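Local coordinates for protein L-serine ammonia-lyase (Rhizomucor miehei CAU432, PDB 5C3U) that belongs to the pyridoxal-phosphate dependent enzyme family and holds a pyridoxal-5'-phosphate molecule in a pocket of its fold, at residues Leu163-Cys177 / Leu298-Leu310. Residues are numbered along the deposited sequence; the frame is centred on the assembly and turned at random. Where two conformers were deposited one is given.
Sequences LKTQLNDNPPAAIIC and LPSLSPAKDVVVL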
loop_
_atom_site.group_PDB
_atom_site.type_symbol
_atom_site.label_atom_id
_atom_site.label_comp_id
_atom_site.label_asym_id
_atom_site.label_seq_id
_atom_site.Cartn_x
_atom_site.Cartn_y
_atom_site.Cartn_z
ATOM N N LEU A 163 -2.203 -14.451 -6.730
ATOM C CA LEU A 163 -0.804 -14.873 -6.776
ATOM C C LEU A 163 -0.652 -16.387 -6.885
ATOM O O LEU A 163 0.203 -16.870 -7.638
ATOM C CB LEU A 163 -0.040 -14.380 -5.550
ATOM C CG LEU A 163 0.390 -12.917 -5.472
ATOM C CD1 LEU A 163 1.301 -12.776 -4.248
ATOM C CD2 LEU A 163 1.115 -12.480 -6.737
ATOM N N LYS A 164 -1.480 -17.112 -6.128
ATOM C CA LYS A 164 -1.497 -18.571 -6.117
ATOM C C LYS A 164 -1.741 -19.134 -7.512
ATOM O O LYS A 164 -1.047 -20.064 -7.941
ATOM C CB LYS A 164 -2.565 -19.087 -5.149
ATOM C CG LYS A 164 -2.651 -20.603 -5.070
ATOM C CD LYS A 164 -3.443 -21.062 -3.863
ATOM C CE LYS A 164 -2.936 -22.424 -3.424
ATOM N NZ LYS A 164 -3.709 -23.007 -2.300
ATOM N N THR A 165 -2.723 -18.569 -8.208
ATOM C CA THR A 165 -3.025 -18.970 -9.573
ATOM C C THR A 165 -1.871 -18.611 -10.506
ATOM O O THR A 165 -1.361 -19.465 -11.241
ATOM C CB THR A 165 -4.335 -18.325 -10.062
ATOM O OG1 THR A 165 -5.408 -18.784 -9.239
ATOM C CG2 THR A 165 -4.626 -18.716 -11.495
ATOM N N GLN A 166 -1.451 -17.350 -10.455
ATOM C CA GLN A 166 -0.415 -16.853 -11.351
ATOM C C GLN A 166 0.917 -17.568 -11.182
ATOM O O GLN A 166 1.674 -17.688 -12.144
ATOM C CB GLN A 166 -0.248 -15.343 -11.187
ATOM C CG GLN A 166 -1.474 -14.584 -11.654
ATOM C CD GLN A 166 -1.403 -13.101 -11.345
ATOM O OE1 GLN A 166 -1.025 -12.698 -10.243
ATOM N NE2 GLN A 166 -1.808 -12.285 -12.304
ATOM N N LEU A 167 1.203 -18.058 -9.979
ATOM C CA LEU A 167 2.452 -18.784 -9.744
ATOM C C LEU A 167 2.272 -20.302 -9.809
ATOM O O LEU A 167 3.148 -21.055 -9.359
ATOM C CB LEU A 167 3.059 -18.404 -8.394
ATOM C CG LEU A 167 3.599 -16.978 -8.261
ATOM C CD1 LEU A 167 3.938 -16.719 -6.802
ATOM C CD2 LEU A 167 4.814 -16.780 -9.162
ATOM N N ASN A 168 1.129 -20.736 -10.344
ATOM C CA ASN A 168 0.857 -22.166 -10.567
ATOM C C ASN A 168 0.959 -22.986 -9.286
ATOM O O ASN A 168 1.493 -24.093 -9.285
ATOM C CB ASN A 168 1.803 -22.728 -11.640
ATOM C CG ASN A 168 1.747 -21.948 -12.943
ATOM O OD1 ASN A 168 0.708 -21.881 -13.592
ATOM N ND2 ASN A 168 2.876 -21.359 -13.336
ATOM N N ASP A 169 0.445 -22.423 -8.192
ATOM C CA ASP A 169 0.472 -23.054 -6.867
ATOM C C ASP A 169 1.878 -23.350 -6.302
ATOM O O ASP A 169 2.009 -24.078 -5.320
ATOM C CB ASP A 169 -0.428 -24.306 -6.852
ATOM C CG ASP A 169 -0.774 -24.779 -5.443
ATOM O OD1 ASP A 169 -0.563 -24.017 -4.468
ATOM O OD2 ASP A 169 -1.257 -25.930 -5.310
ATOM N N ASN A 170 2.916 -22.762 -6.896
ATOM C CA ASN A 170 4.273 -22.846 -6.343
ATOM C C ASN A 170 4.492 -21.711 -5.354
ATOM O O ASN A 170 4.582 -20.560 -5.773
ATOM C CB ASN A 170 5.349 -22.729 -7.433
ATOM C CG ASN A 170 5.301 -23.858 -8.442
ATOM O OD1 ASN A 170 5.165 -23.621 -9.644
ATOM N ND2 ASN A 170 5.427 -25.088 -7.965
ATOM N N PRO A 171 4.598 -22.026 -4.051
ATOM C CA PRO A 171 4.880 -20.994 -3.048
ATOM C C PRO A 171 6.206 -20.281 -3.315
ATOM O O PRO A 171 7.231 -20.947 -3.543
ATOM C CB PRO A 171 4.953 -21.787 -1.730
ATOM C CG PRO A 171 5.196 -23.209 -2.144
ATOM C CD PRO A 171 4.452 -23.358 -3.437
ATOM N N PRO A 172 6.206 -18.934 -3.278
ATOM C CA PRO A 172 7.474 -18.270 -3.532
ATOM C C PRO A 172 8.346 -18.295 -2.293
ATOM O O PRO A 172 7.861 -18.601 -1.203
ATOM C CB PRO A 172 7.063 -16.837 -3.876
ATOM C CG PRO A 172 5.781 -16.624 -3.159
ATOM C CD PRO A 172 5.101 -17.976 -3.063
ATOM N N ALA A 173 9.624 -17.983 -2.479
ATOM C CA ALA A 173 10.587 -17.890 -1.395
ATOM C C ALA A 173 10.278 -16.713 -0.475
ATOM O O ALA A 173 10.637 -16.729 0.694
ATOM C CB ALA A 173 11.983 -17.735 -1.964
ATOM N N ALA A 174 9.653 -15.674 -1.013
ATOM C CA ALA A 174 9.271 -14.518 -0.196
ATOM C C ALA A 174 8.303 -13.633 -0.956
ATOM O O ALA A 174 8.266 -13.640 -2.198
ATOM C CB ALA A 174 10.492 -13.700 0.194
ATOM N N ILE A 175 7.524 -12.881 -0.187
ATOM C CA ILE A 175 6.681 -11.803 -0.706
ATOM C C ILE A 175 7.127 -10.535 -0.001
ATOM O O ILE A 175 7.198 -10.511 1.216
ATOM C CB ILE A 175 5.182 -12.078 -0.448
ATOM C CG1 ILE A 175 4.761 -13.333 -1.227
ATOM C CG2 ILE A 175 4.329 -10.871 -0.872
ATOM C CD1 ILE A 175 3.358 -13.815 -0.922
ATOM N N ILE A 176 7.475 -9.503 -0.778
ATOM C CA ILE A 176 7.948 -8.243 -0.225
ATOM C C ILE A 176 6.795 -7.256 -0.242
ATOM O O ILE A 176 6.222 -6.992 -1.305
ATOM C CB ILE A 176 9.134 -7.657 -1.022
ATOM C CG1 ILE A 176 10.244 -8.711 -1.195
ATOM C CG2 ILE A 176 9.641 -6.382 -0.352
ATOM C CD1 ILE A 176 11.408 -8.231 -2.042
ATOM N N CYS A 177 6.473 -6.724 0.940
ATOM C CA CYS A 177 5.216 -6.003 1.154
ATOM C C CYS A 177 5.498 -4.687 1.912
ATOM O O CYS A 177 5.964 -4.713 3.052
ATOM C CB CYS A 177 4.233 -6.882 1.927
ATOM S SG CYS A 177 2.647 -6.113 2.333
ATOM N N LEU A 298 17.612 -13.207 2.700
ATOM C CA LEU A 298 17.369 -14.612 2.372
ATOM C C LEU A 298 18.575 -15.185 1.628
ATOM O O LEU A 298 18.614 -15.167 0.395
ATOM C CB LEU A 298 16.098 -14.759 1.530
ATOM C CG LEU A 298 14.773 -14.213 2.076
ATOM C CD1 LEU A 298 13.748 -14.195 0.961
ATOM C CD2 LEU A 298 14.259 -15.029 3.252
ATOM N N PRO A 299 19.576 -15.697 2.374
ATOM C CA PRO A 299 20.816 -16.127 1.710
ATOM C C PRO A 299 20.666 -17.369 0.817
ATOM O O PRO A 299 21.550 -17.638 0.002
ATOM C CB PRO A 299 21.772 -16.398 2.883
ATOM C CG PRO A 299 21.180 -15.665 4.043
ATOM C CD PRO A 299 19.694 -15.780 3.841
ATOM N N SER A 300 19.555 -18.093 0.961
ATOM C CA SER A 300 19.298 -19.321 0.201
ATOM C C SER A 300 18.811 -19.103 -1.231
ATOM O O SER A 300 18.716 -20.066 -2.000
ATOM C CB SER A 300 18.269 -20.200 0.920
ATOM O OG SER A 300 18.767 -20.676 2.156
ATOM N N LEU A 301 18.478 -17.862 -1.588
ATOM C CA LEU A 301 17.926 -17.583 -2.920
ATOM C C LEU A 301 18.780 -18.186 -4.041
ATOM O O LEU A 301 20.015 -18.136 -3.992
ATOM C CB LEU A 301 17.737 -16.082 -3.141
ATOM C CG LEU A 301 16.620 -15.380 -2.357
ATOM C CD1 LEU A 301 16.576 -13.905 -2.743
ATOM C CD2 LEU A 301 15.260 -16.041 -2.577
ATOM N N SER A 302 18.104 -18.772 -5.025
ATOM C CA SER A 302 18.755 -19.387 -6.181
ATOM C C SER A 302 17.853 -19.232 -7.416
ATOM O O SER A 302 16.684 -18.880 -7.269
ATOM C CB SER A 302 19.036 -20.861 -5.892
ATOM O OG SER A 302 17.870 -21.644 -6.076
ATOM N N PRO A 303 18.385 -19.489 -8.635
ATOM C CA PRO A 303 17.560 -19.365 -9.846
ATOM C C PRO A 303 16.389 -20.345 -9.875
ATOM O O PRO A 303 15.519 -20.233 -10.731
ATOM C CB PRO A 303 18.553 -19.680 -10.979
ATOM C CG PRO A 303 19.883 -19.313 -10.417
ATOM C CD PRO A 303 19.799 -19.754 -8.978
ATOM N N ALA A 304 16.363 -21.277 -8.928
ATOM C CA ALA A 304 15.250 -22.214 -8.766
ATOM C C ALA A 304 14.136 -21.640 -7.881
ATOM O O ALA A 304 13.107 -22.287 -7.668
ATOM C CB ALA A 304 15.759 -23.522 -8.176
ATOM N N LYS A 305 14.338 -20.430 -7.366
ATOM C CA LYS A 305 13.388 -19.842 -6.416
ATOM C C LYS A 305 12.777 -18.543 -6.927
ATOM O O LYS A 305 13.347 -17.886 -7.802
ATOM C CB LYS A 305 14.047 -19.646 -5.053
ATOM C CG LYS A 305 14.299 -20.965 -4.335
ATOM C CD LYS A 305 15.137 -20.782 -3.087
ATOM C CE LYS A 305 15.186 -22.073 -2.284
ATOM N NZ LYS A 305 16.250 -22.027 -1.240
ATOM N N ASP A 306 11.609 -18.201 -6.378
ATOM C CA ASP A 306 10.814 -17.053 -6.822
ATOM C C ASP A 306 10.665 -16.037 -5.684
ATOM O O ASP A 306 10.441 -16.426 -4.533
ATOM C CB ASP A 306 9.411 -17.516 -7.243
ATOM C CG ASP A 306 9.411 -18.435 -8.479
ATOM O OD1 ASP A 306 8.431 -19.198 -8.648
ATOM O OD2 ASP A 306 10.360 -18.398 -9.293
ATOM N N VAL A 307 10.826 -14.748 -6.002
ATOM C CA VAL A 307 10.454 -13.690 -5.060
ATOM C C VAL A 307 9.411 -12.807 -5.728
ATOM O O VAL A 307 9.499 -12.509 -6.924
ATOM C CB VAL A 307 11.659 -12.870 -4.529
ATOM C CG1 VAL A 307 12.354 -12.102 -5.641
ATOM C CG2 VAL A 307 11.218 -11.918 -3.420
ATOM N N VAL A 308 8.388 -12.429 -4.953
ATOM C CA VAL A 308 7.286 -11.606 -5.471
ATOM C C VAL A 308 7.339 -10.235 -4.787
ATOM O O VAL A 308 7.415 -10.159 -3.572
ATOM C CB VAL A 308 5.897 -12.236 -5.181
ATOM C CG1 VAL A 308 4.769 -11.283 -5.579
ATOM C CG2 VAL A 308 5.721 -13.559 -5.916
ATOM N N VAL A 309 7.328 -9.163 -5.572
ATOM C CA VAL A 309 7.322 -7.808 -4.989
ATOM C C VAL A 309 5.950 -7.227 -5.246
ATOM O O VAL A 309 5.517 -7.181 -6.407
ATOM C CB VAL A 309 8.398 -6.904 -5.633
ATOM C CG1 VAL A 309 8.394 -5.508 -5.003
ATOM C CG2 VAL A 309 9.767 -7.551 -5.520
ATOM N N LEU A 310 5.269 -6.765 -4.189
ATOM C CA LEU A 310 3.971 -6.110 -4.380
ATOM C C LEU A 310 4.200 -4.670 -4.752
ATOM O O LEU A 310 4.645 -3.867 -3.921
ATOM C CB LEU A 310 3.077 -6.223 -3.136
ATOM C CG LEU A 310 2.883 -7.602 -2.511
ATOM C CD1 LEU A 310 1.922 -7.496 -1.327
ATOM C CD2 LEU A 310 2.379 -8.631 -3.523
#
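Val308 meets three side chains of segment 163-177 with its two methyls. Val308 CG1, anti to the backbone N (chi1 173°), lies 4.0 Å from Leu163 CD1. CG2, the other branch, meets the end of Leu167 tip to tip, and Leu167 CD1 is 3.7 Å from Val308 CG2. The Pro172 side chain crosses that of Val308 obliquely, with CB and CG against the same CG2. Further along this face, Ile175 CG2 packs 3.9 Å from Leu310 CG, and Leu310 CD1 touches Cys177 SG. The Cys177 side chain is about 6 Å from the bound pyridoxal-5'-phosphate.

On the other face, Ile176 CD1 reaches both Val307 CG2 and Val309 CG2. Its side chain crosses that of Val307 and runs alongside that of Val309. Ala174 CB is pressed tightly against Leu298 CD1 at 3.4 Å. Ala173 CB meets Leu301 CD2, so the loop leading into strand 306-310 also packs on Ala173 and Ala174.

Parallel backbone pairing sets this register. Ile176 is bonded through both its N and its O: its N donates to Val308 O at 2.9 Å, and its O accepts from Leu310 N at 3.0 Å, with a nearly straight N-H...O angle of 174°. Val308 N bonds to Ala174 O. Ala173 N adds a short but bent bond to Asp306 O (2.7 Å, 142°). A Schellman motif at Asn168 ends the helix and turns the chain back toward the strand.

The pair is central in a mixed sheet, with strand 37-42 beside 306-311 and strand 202-207 beside 174-178. Helix 280-290 covers Ile176 and Val309, while helix 150-166 brings Leu163 over the opposite face.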